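Local atomic coordinates of 70 kDa protein (Xanthomonas sp., PDB entry 4B2N), a protein that cleaves natural rubber (latex) oxidatively and processively as a dioxygenase that carries two c-type hemes. Residues R198-E204 against Y555-Y560; G142-A146 against P170-I174; M436-R442 against W495-T499. All coordinates share one frame. Where two conformers were deposited one is given. Numbering follows the deposited sequence.

Overall arrangement
From the N terminus, contact 2 comes first: residues leaving helix 133-141 meet the turn entering strand 173-174, closing a loop of 23 residues. Just after the heme attached through Cys191 and Cys194, contact 1 opens at 198-204 and closes at 555-560, with 350 residues between. That span takes in the heme attached through Cys390 and Cys393 and the whole of contact 3, where the start of helix 439-446 meets the loop ahead of strand 500-502. Contacts 1 and 2 touch, Arg198 NE lying 2.8 Å from Pro145 O in a probable hydrogen bond. Contact 3 lies beyond the chain's centre, about 40 Å centre to centre from contact 1 and 34 Å from contact 2.

Contact 1: R198-E204 against Y555-Y560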
loop_
_atom_site.group_PDB
_atom_site.type_symbol
_atom_site.label_atom_id
_atom_site.label_comp_id
_atom_site.label_asym_id
_atom_site.label_seq_id
_atom_site.Cartn_x
_atom_site.Cartn_y
_atom_site.Cartn_z
ATOM N N ARG A 198 9.507 8.334 -7.796
ATOM C CA ARG A 198 10.231 9.607 -7.819
ATOM C C ARG A 198 9.183 10.593 -8.206
ATOM O O ARG A 198 8.434 10.301 -9.140
ATOM C CB ARG A 198 11.297 9.545 -8.915
ATOM C CG ARG A 198 12.505 8.721 -8.521
ATOM C CD ARG A 198 13.585 8.879 -9.605
ATOM N NE ARG A 198 14.789 8.117 -9.242
ATOM C CZ ARG A 198 15.793 8.627 -8.527
ATOM N NH1 ARG A 198 15.695 9.885 -8.045
ATOM N NH2 ARG A 198 16.816 7.875 -8.198
ATOM N N LEU A 199 9.139 11.741 -7.536
ATOM C CA LEU A 199 8.449 12.892 -8.061
ATOM C C LEU A 199 9.508 13.959 -8.378
ATOM O O LEU A 199 10.101 14.532 -7.437
ATOM C CB LEU A 199 7.449 13.422 -7.028
ATOM C CG LEU A 199 6.728 14.682 -7.482
ATOM C CD1 LEU A 199 6.072 14.395 -8.857
ATOM C CD2 LEU A 199 5.674 15.088 -6.453
ATOM N N GLY A 200 9.631 14.288 -9.698
ATOM C CA GLY A 200 10.776 15.017 -10.264
ATOM C C GLY A 200 11.831 14.039 -10.746
ATOM O O GLY A 200 11.997 12.983 -10.156
ATOM N N THR A 201 12.496 14.378 -11.830
ATOM C CA THR A 201 13.633 13.642 -12.273
ATOM C C THR A 201 14.677 13.671 -11.134
ATOM O O THR A 201 14.612 14.470 -10.152
ATOM C CB THR A 201 14.268 14.278 -13.560
ATOM O OG1 THR A 201 14.717 15.613 -13.244
ATOM C CG2 THR A 201 13.261 14.381 -14.636
ATOM N N ALA A 202 15.628 12.772 -11.258
ATOM C CA ALA A 202 16.715 12.732 -10.325
ATOM C C ALA A 202 17.471 14.067 -10.295
ATOM O O ALA A 202 17.990 14.408 -9.278
ATOM C CB ALA A 202 17.637 11.553 -10.679
ATOM N N SER A 203 17.557 14.797 -11.399
ATOM C CA SER A 203 18.095 16.194 -11.404
ATOM C C SER A 203 17.223 17.156 -10.600
ATOM O O SER A 203 17.720 18.166 -10.058
ATOM C CB SER A 203 18.103 16.765 -12.819
ATOM O OG SER A 203 18.977 16.036 -13.602
ATOM N N GLU A 204 15.922 16.919 -10.536
ATOM C CA GLU A 204 15.102 17.879 -9.849
ATOM C C GLU A 204 14.841 17.578 -8.387
ATOM O O GLU A 204 14.435 18.496 -7.620
ATOM C CB GLU A 204 13.745 17.993 -10.534
ATOM C CG GLU A 204 13.849 18.046 -12.049
ATOM C CD GLU A 204 12.462 18.156 -12.598
ATOM O OE1 GLU A 204 11.705 17.173 -12.428
ATOM O OE2 GLU A 204 12.167 19.221 -13.169
ATOM N N TYR A 555 7.471 11.682 -15.001
ATOM C CA TYR A 555 7.385 12.055 -13.530
ATOM C C TYR A 555 8.187 13.300 -13.192
ATOM O O TYR A 555 8.548 13.539 -12.034
ATOM C CB TYR A 555 7.847 10.874 -12.651
ATOM C CG TYR A 555 9.245 10.363 -12.986
ATOM C CD1 TYR A 555 9.436 9.441 -14.011
ATOM C CD2 TYR A 555 10.365 10.764 -12.247
ATOM C CE1 TYR A 555 10.708 8.929 -14.290
ATOM C CE2 TYR A 555 11.654 10.275 -12.543
ATOM C CZ TYR A 555 11.810 9.405 -13.577
ATOM O OH TYR A 555 13.059 8.905 -13.871
ATOM N N SER A 556 8.490 14.123 -14.199
ATOM C CA SER A 556 9.242 15.356 -13.994
ATOM C C SER A 556 8.335 16.441 -13.383
ATOM O O SER A 556 7.057 16.332 -13.429
ATOM C CB SER A 556 9.863 15.804 -15.337
ATOM O OG SER A 556 8.898 16.549 -16.081
ATOM N N PHE A 557 8.942 17.472 -12.781
ATOM C CA PHE A 557 8.126 18.542 -12.142
ATOM C C PHE A 557 7.137 19.163 -13.111
ATOM O O PHE A 557 6.036 19.549 -12.702
ATOM C CB PHE A 557 8.968 19.621 -11.497
ATOM C CG PHE A 557 9.547 19.267 -10.121
ATOM C CD1 PHE A 557 9.254 18.072 -9.450
ATOM C CD2 PHE A 557 10.430 20.161 -9.505
ATOM C CE1 PHE A 557 9.843 17.817 -8.191
ATOM C CE2 PHE A 557 10.983 19.905 -8.281
ATOM C CZ PHE A 557 10.659 18.744 -7.600
ATOM N N ALA A 558 7.460 19.148 -14.412
ATOM C CA ALA A 558 6.597 19.795 -15.453
ATOM C C ALA A 558 5.256 19.074 -15.641
ATOM O O ALA A 558 4.290 19.687 -16.097
ATOM C CB ALA A 558 7.309 19.899 -16.793
ATOM N N SER A 559 5.193 17.814 -15.232
ATOM C CA SER A 559 3.991 17.007 -15.301
ATOM C C SER A 559 3.134 17.144 -14.093
ATOM O O SER A 559 2.012 16.700 -14.125
ATOM C CB SER A 559 4.300 15.544 -15.489
ATOM O OG SER A 559 4.936 15.406 -16.771
ATOM N N TYR A 560 3.687 17.750 -13.043
ATOM C CA TYR A 560 2.952 17.952 -11.803
ATOM C C TYR A 560 2.311 19.320 -11.834
ATOM O O TYR A 560 2.817 20.204 -12.549
ATOM C CB TYR A 560 3.865 17.714 -10.587
ATOM C CG TYR A 560 3.101 17.127 -9.384
ATOM C CD1 TYR A 560 2.664 15.820 -9.402
ATOM C CD2 TYR A 560 2.805 17.891 -8.294
ATOM C CE1 TYR A 560 2.005 15.246 -8.353
ATOM C CE2 TYR A 560 2.147 17.319 -7.197
ATOM C CZ TYR A 560 1.723 16.025 -7.245
ATOM O OH TYR A 560 1.089 15.480 -6.200
HETATM O O HOH W 1 15.215 10.488 -13.130
HETATM O O HOH W 2 10.265 19.222 -15.325
#
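Two hydrogen bonds join these loops: Gly200 N donates to Tyr555 O (2.7 Å), and Phe557 N to Glu204 OE1 (2.8 Å). The 201-204 turn is closed by Glu204 N to Thr201 O (2.8 Å), and Glu204 OE1 bonds back to Thr201 N (3.0 Å). Glu204 OE2 accepts from water 2, which also bonds Ser556 OG and Ala558 N; Ser556 OG further pairs with Asp554. Water 1 links Ala202 N to Tyr555 OH. Arg198 CB packs 3.7 Å from Tyr555 CD2 and Thr201 CA 3.9 Å from Tyr555 CE2; Tyr144 meets this ring edge-to-face. Phe557 fits over the turn: Glu204 CB makes a CH-pi contact with its ring face (4.1 Å from the centroid), and Gly200 CA lies 3.5 Å from Phe557 CD1, where a beta carbon would clash. Leu199 CD2 makes another over Tyr560, 4.0 Å from the ring centroid. Here the loop following the CXXCH heme-attachment motif (Cys191, Cys194, His195) is held by residues 555-557, which lead into the 3-10 segment 557-559 ahead of strand 560-561.

Contact 2: G142-A146 against P170-I174; sequences GLYPA and PLGLI
Gly142 (69/44) ends helix 133-141 in a Schellman motif. Leu143 (-115/-168), Tyr144 (-144/157), Pro145 (-58/128) and Ala146 (-74/149) then run extended. Facing them, Pro170 (-67/162) opens a type II beta turn through Leu171 (-57/132) and Gly172 (111/-23), closed by Leu173 N to Pro170 O at 3.1 Å. Nearest CA pairs are Leu143-Gly172 (6.0 Å), Pro145-Pro170 (4.8 Å) and Ala146-Leu171 (4.3 Å). The segments share one hydrogen bond, Leu171 N to Tyr144 O (2.7 Å). The CA-to-CB bonds of Leu143 and Leu171 point toward the other segment, that of Tyr144 sideways. Leu143 is m,t: CB lies 3.9 Å from Pro170 CB, CD1 3.8 Å from Leu173 CG (also m,t), and CD2 4.2 Å from Gly172 CA. A beta carbon there would strike Leu143 CD2 and jam against the preceding carbonyl O. Leu171 is t,p, with CB 4.1 Å from Ala146 CB and CD2 4.4 Å from Tyr144 CD1. Tyr144 (m, chi2 83°) carries its OH to Asn213. This Schellman-ended helix against the turn into a sheet-edge strand borders a heme: side chains of Leu143 and heme-bound Cys194 are about 7 Å apart. Pro170 and Leu173 pack on Val137 (helix 133-141) and Tyr117 (helix 114-118); Ile174 backbone-bonds Gly188 of strand 186-189.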
loop_
_atom_site.group_PDB
_atom_site.type_symbol
_atom_site.label_atom_id
_atom_site.label_comp_id
_atom_site.label_asym_id
_atom_site.label_seq_id
_atom_site.Cartn_x
_atom_site.Cartn_y
_atom_site.Cartn_z
ATOM N N GLY A 142 6.349 1.295 -15.379
ATOM C CA GLY A 142 6.030 2.367 -14.449
ATOM C C GLY A 142 6.893 2.346 -13.203
ATOM O O GLY A 142 6.408 2.626 -12.096
ATOM N N LEU A 143 8.178 2.130 -13.403
ATOM C CA LEU A 143 9.194 2.106 -12.320
ATOM C C LEU A 143 10.174 3.293 -12.534
ATOM O O LEU A 143 9.860 4.223 -13.339
ATOM C CB LEU A 143 9.943 0.740 -12.350
ATOM C CG LEU A 143 8.972 -0.434 -12.229
ATOM C CD1 LEU A 143 9.739 -1.748 -12.324
ATOM C CD2 LEU A 143 8.164 -0.351 -10.911
ATOM N N TYR A 144 11.300 3.327 -11.822
ATOM C CA TYR A 144 12.199 4.519 -11.828
ATOM C C TYR A 144 13.639 4.028 -11.743
ATOM O O TYR A 144 13.881 2.959 -11.188
ATOM C CB TYR A 144 11.908 5.404 -10.619
ATOM C CG TYR A 144 10.440 5.733 -10.546
ATOM C CD1 TYR A 144 9.556 4.822 -9.956
ATOM C CD2 TYR A 144 9.925 6.887 -11.171
ATOM C CE1 TYR A 144 8.195 5.063 -9.908
ATOM C CE2 TYR A 144 8.561 7.181 -11.118
ATOM C CZ TYR A 144 7.689 6.208 -10.544
ATOM O OH TYR A 144 6.342 6.428 -10.497
ATOM N N PRO A 145 14.608 4.844 -12.207
ATOM C CA PRO A 145 16.019 4.628 -11.875
ATOM C C PRO A 145 16.170 4.651 -10.379
ATOM O O PRO A 145 15.611 5.506 -9.656
ATOM C CB PRO A 145 16.790 5.769 -12.587
ATOM C CG PRO A 145 15.754 6.696 -13.131
ATOM C CD PRO A 145 14.365 6.056 -13.035
ATOM N N ALA A 146 16.798 3.606 -9.896
ATOM C CA ALA A 146 16.919 3.434 -8.451
ATOM C C ALA A 146 17.949 4.402 -7.892
ATOM O O ALA A 146 18.903 4.710 -8.548
ATOM C CB ALA A 146 17.363 1.970 -8.148
ATOM N N PRO A 170 15.762 -1.241 -12.345
ATOM C CA PRO A 170 15.043 -0.074 -11.797
ATOM C C PRO A 170 14.551 -0.296 -10.393
ATOM O O PRO A 170 14.379 -1.464 -9.954
ATOM C CB PRO A 170 13.771 0.005 -12.666
ATOM C CG PRO A 170 14.097 -0.673 -13.917
ATOM C CD PRO A 170 15.055 -1.808 -13.510
ATOM N N LEU A 171 14.234 0.790 -9.674
ATOM C CA LEU A 171 13.619 0.706 -8.383
ATOM C C LEU A 171 12.354 -0.070 -8.560
ATOM O O LEU A 171 11.581 0.229 -9.471
ATOM C CB LEU A 171 13.225 2.104 -7.946
ATOM C CG LEU A 171 12.536 2.226 -6.604
ATOM C CD1 LEU A 171 13.354 1.697 -5.414
ATOM C CD2 LEU A 171 12.097 3.706 -6.486
ATOM N N GLY A 172 12.090 -1.055 -7.732
ATOM C CA GLY A 172 10.826 -1.798 -8.008
ATOM C C GLY A 172 11.017 -3.201 -8.503
ATOM O O GLY A 172 10.109 -4.031 -8.408
ATOM N N LEU A 173 12.178 -3.460 -9.072
ATOM C CA LEU A 173 12.546 -4.857 -9.378
ATOM C C LEU A 173 13.747 -5.122 -8.501
ATOM O O LEU A 173 14.483 -4.178 -8.094
ATOM C CB LEU A 173 12.987 -5.104 -10.836
ATOM C CG LEU A 173 11.879 -4.885 -11.900
ATOM C CD1 LEU A 173 12.367 -5.007 -13.347
ATOM C CD2 LEU A 173 10.627 -5.762 -11.664
ATOM N N ILE A 174 13.985 -6.430 -8.268
ATOM C CA ILE A 174 15.104 -6.803 -7.444
ATOM C C ILE A 174 15.622 -8.168 -7.850
ATOM O O ILE A 174 14.848 -9.062 -8.219
ATOM C CB ILE A 174 14.721 -6.737 -5.902
ATOM C CG1 ILE A 174 15.987 -6.763 -5.028
ATOM C CG2 ILE A 174 13.718 -7.875 -5.528
ATOM C CD1 ILE A 174 15.749 -6.626 -3.503
#

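Contact 3: M436-R442 against W495-T499; sequences MADERQR and WEEPT
Arg442, Trp495 and Met436 give up the most surface here. Build 436-442 as a turn running into helix 439-446: Met436 -120/37, Ala437 -59/-31, Asp438 -77/124, then helical from Glu439. The 495-499 segment is extended, psi 105 to 146 from Trp495 to Pro498. CA atoms come closest at Arg442-Trp495 (5.9 Å) and Ala437-Pro498 (6.0 Å), the proline ring meeting Ala437 CB at Pro498 CG (4.3 Å) and Met436 O at Pro498 CD (3.7 Å).

Arg442 (m,t,m, chi4 -88°; one of two deposited conformers) folds its guanidinium back beneath the turn, NH1 donating to Met436 O (2.6 Å) and, very short, to Ala437 O (2.5 Å). Its CD touches Trp495 O at 3.3 Å, and Glu497 CA lies over one guanidinium face, 3.7 Å from Arg442 NE. Arg442 NH2 makes a salt bridge to Glu439 OE1 (2.8 Å, weak as a hydrogen bond) and a long, purely electrostatic one to Glu497 OE2 (4.0 Å), forming a network; water 3 joins Glu497 OE2 (2.8 Å) to Ala437 O (2.7 Å). Asp438 N-caps the helix start, OD1 accepting from Arg440 N at 2.8 Å.

Trp495 (chi1 t, chi2 -69°) lays its indole against Met436 (m,m,m). Met436 CB makes a CH-pi contact over the five-membered ring, 3.8 Å from its centroid, with SD at 4.8 Å in a Met-aromatic contact and Met436 CG 3.7 Å from Trp495 CE2. Ile255 of helix 253-261 touches both residues, Trp445 the indole edge-to-face. The Trp495 side chain is about 4 Å from that of Phe301 and 5 Å from that of Arg432, both binding the Cys191/Cys194 heme.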
loop_
_atom_site.group_PDB
_atom_site.type_symbol
_atom_site.label_atom_id
_atom_site.label_comp_id
_atom_site.label_asym_id
_atom_site.label_seq_id
_atom_site.Cartn_x
_atom_site.Cartn_y
_atom_site.Cartn_z
ATOM N N MET A 436 -12.750 -8.268 3.413
ATOM C CA MET A 436 -12.872 -9.349 4.399
ATOM C C MET A 436 -14.207 -9.192 5.149
ATOM O O MET A 436 -14.287 -9.414 6.351
ATOM C CB MET A 436 -11.674 -9.307 5.332
ATOM C CG MET A 436 -10.403 -9.873 4.688
ATOM S SD MET A 436 -10.183 -11.620 4.951
ATOM C CE MET A 436 -9.638 -11.733 6.664
ATOM N N ALA A 437 -15.232 -8.758 4.412
ATOM C CA ALA A 437 -16.537 -8.578 4.980
ATOM C C ALA A 437 -17.144 -9.878 5.585
ATOM O O ALA A 437 -17.889 -9.799 6.574
ATOM C CB ALA A 437 -17.499 -7.956 3.938
ATOM N N ASP A 438 -16.816 -11.026 5.021
ATOM C CA ASP A 438 -17.376 -12.335 5.440
ATOM C C ASP A 438 -16.736 -12.847 6.744
ATOM O O ASP A 438 -15.489 -13.034 6.801
ATOM C CB ASP A 438 -17.120 -13.346 4.318
ATOM C CG ASP A 438 -17.933 -14.607 4.453
ATOM O OD1 ASP A 438 -17.944 -15.283 5.512
ATOM O OD2 ASP A 438 -18.545 -14.967 3.426
ATOM N N GLU A 439 -17.574 -13.127 7.758
ATOM C CA GLU A 439 -17.125 -13.630 9.054
ATOM C C GLU A 439 -16.236 -14.843 8.889
ATOM O O GLU A 439 -15.297 -15.047 9.684
ATOM C CB GLU A 439 -18.338 -13.957 9.953
ATOM C CG GLU A 439 -18.023 -14.589 11.312
ATOM C CD GLU A 439 -17.464 -13.575 12.327
ATOM O OE1 GLU A 439 -17.385 -12.365 12.007
ATOM O OE2 GLU A 439 -17.072 -13.961 13.461
ATOM N N ARG A 440 -16.528 -15.668 7.873
ATOM C CA ARG A 440 -15.772 -16.928 7.675
ATOM C C ARG A 440 -14.312 -16.627 7.394
ATOM O O ARG A 440 -13.425 -17.304 7.887
ATOM C CB ARG A 440 -16.324 -17.751 6.504
ATOM C CG ARG A 440 -17.682 -18.400 6.826
ATOM C CD ARG A 440 -18.294 -19.019 5.591
ATOM N NE ARG A 440 -18.568 -18.035 4.550
ATOM C CZ ARG A 440 -19.027 -18.336 3.329
ATOM N NH1 ARG A 440 -19.241 -19.612 2.976
ATOM N NH2 ARG A 440 -19.203 -17.371 2.447
ATOM N N GLN A 441 -14.093 -15.633 6.540
ATOM C CA GLN A 441 -12.756 -15.198 6.208
ATOM C C GLN A 441 -11.993 -14.615 7.424
ATOM O O GLN A 441 -10.796 -14.947 7.669
ATOM C CB GLN A 441 -12.865 -14.166 5.094
ATOM C CG GLN A 441 -13.316 -14.743 3.735
ATOM C CD GLN A 441 -13.446 -13.606 2.734
ATOM O OE1 GLN A 441 -14.239 -12.688 2.949
ATOM N NE2 GLN A 441 -12.621 -13.603 1.701
ATOM N N ARG A 442 -12.651 -13.729 8.165
ATOM C CA ARG A 442 -12.032 -13.125 9.334
ATOM C C ARG A 442 -11.722 -14.182 10.384
ATOM O O ARG A 442 -10.684 -14.140 11.027
ATOM C CB ARG A 442 -12.884 -11.964 9.890
ATOM C CG ARG A 442 -12.883 -10.780 8.941
ATOM C CD ARG A 442 -13.585 -9.557 9.515
ATOM N NE ARG A 442 -14.854 -9.903 10.142
ATOM C CZ ARG A 442 -16.009 -9.960 9.508
ATOM N NH1 ARG A 442 -16.070 -9.705 8.225
ATOM N NH2 ARG A 442 -17.108 -10.297 10.156
ATOM N N TRP A 495 -8.445 -9.325 12.402
ATOM C CA TRP A 495 -8.862 -8.522 11.243
ATOM C C TRP A 495 -10.226 -7.907 11.568
ATOM O O TRP A 495 -11.207 -8.637 11.568
ATOM C CB TRP A 495 -9.017 -9.417 10.028
ATOM C CG TRP A 495 -9.144 -8.566 8.767
ATOM C CD1 TRP A 495 -10.218 -7.723 8.378
ATOM C CD2 TRP A 495 -8.102 -8.347 7.757
ATOM N NE1 TRP A 495 -9.901 -7.047 7.220
ATOM C CE2 TRP A 495 -8.643 -7.363 6.802
ATOM C CE3 TRP A 495 -6.797 -8.845 7.555
ATOM C CZ2 TRP A 495 -7.924 -6.948 5.708
ATOM C CZ3 TRP A 495 -6.063 -8.381 6.447
ATOM C CH2 TRP A 495 -6.626 -7.486 5.528
ATOM N N GLU A 496 -10.307 -6.614 11.873
ATOM C CA GLU A 496 -11.605 -6.005 12.242
ATOM C C GLU A 496 -12.663 -6.109 11.162
ATOM O O GLU A 496 -12.367 -6.058 9.970
ATOM C CB GLU A 496 -11.462 -4.516 12.593
ATOM C CG GLU A 496 -10.740 -4.336 13.913
ATOM C CD GLU A 496 -11.516 -4.871 15.139
ATOM O OE1 GLU A 496 -12.748 -4.705 15.221
ATOM O OE2 GLU A 496 -10.868 -5.388 16.080
ATOM N N GLU A 497 -13.904 -6.265 11.572
ATOM C CA GLU A 497 -14.953 -6.266 10.586
ATOM C C GLU A 497 -14.923 -4.891 9.842
ATOM O O GLU A 497 -14.874 -3.867 10.484
ATOM C CB GLU A 497 -16.285 -6.475 11.295
ATOM C CG GLU A 497 -17.395 -6.453 10.296
ATOM C CD GLU A 497 -18.682 -6.948 10.865
ATOM O OE1 GLU A 497 -18.732 -7.149 12.091
ATOM O OE2 GLU A 497 -19.595 -7.193 10.041
ATOM N N PRO A 498 -14.962 -4.886 8.489
ATOM C CA PRO A 498 -14.890 -3.558 7.875
ATOM C C PRO A 498 -16.101 -2.682 8.055
ATOM O O PRO A 498 -17.206 -3.184 7.978
ATOM C CB PRO A 498 -14.690 -3.833 6.403
ATOM C CG PRO A 498 -14.956 -5.270 6.157
ATOM C CD PRO A 498 -14.960 -5.970 7.502
ATOM N N THR A 499 -15.865 -1.388 8.213
ATOM C CA THR A 499 -16.946 -0.407 8.337
ATOM C C THR A 499 -16.747 0.798 7.397
ATOM O O THR A 499 -17.698 1.540 7.108
ATOM C CB THR A 499 -17.006 0.142 9.777
ATOM O OG1 THR A 499 -15.740 0.698 10.086
ATOM C CG2 THR A 499 -17.258 -0.982 10.769
HETATM O O HOH W 3 -19.036 -7.522 7.326
#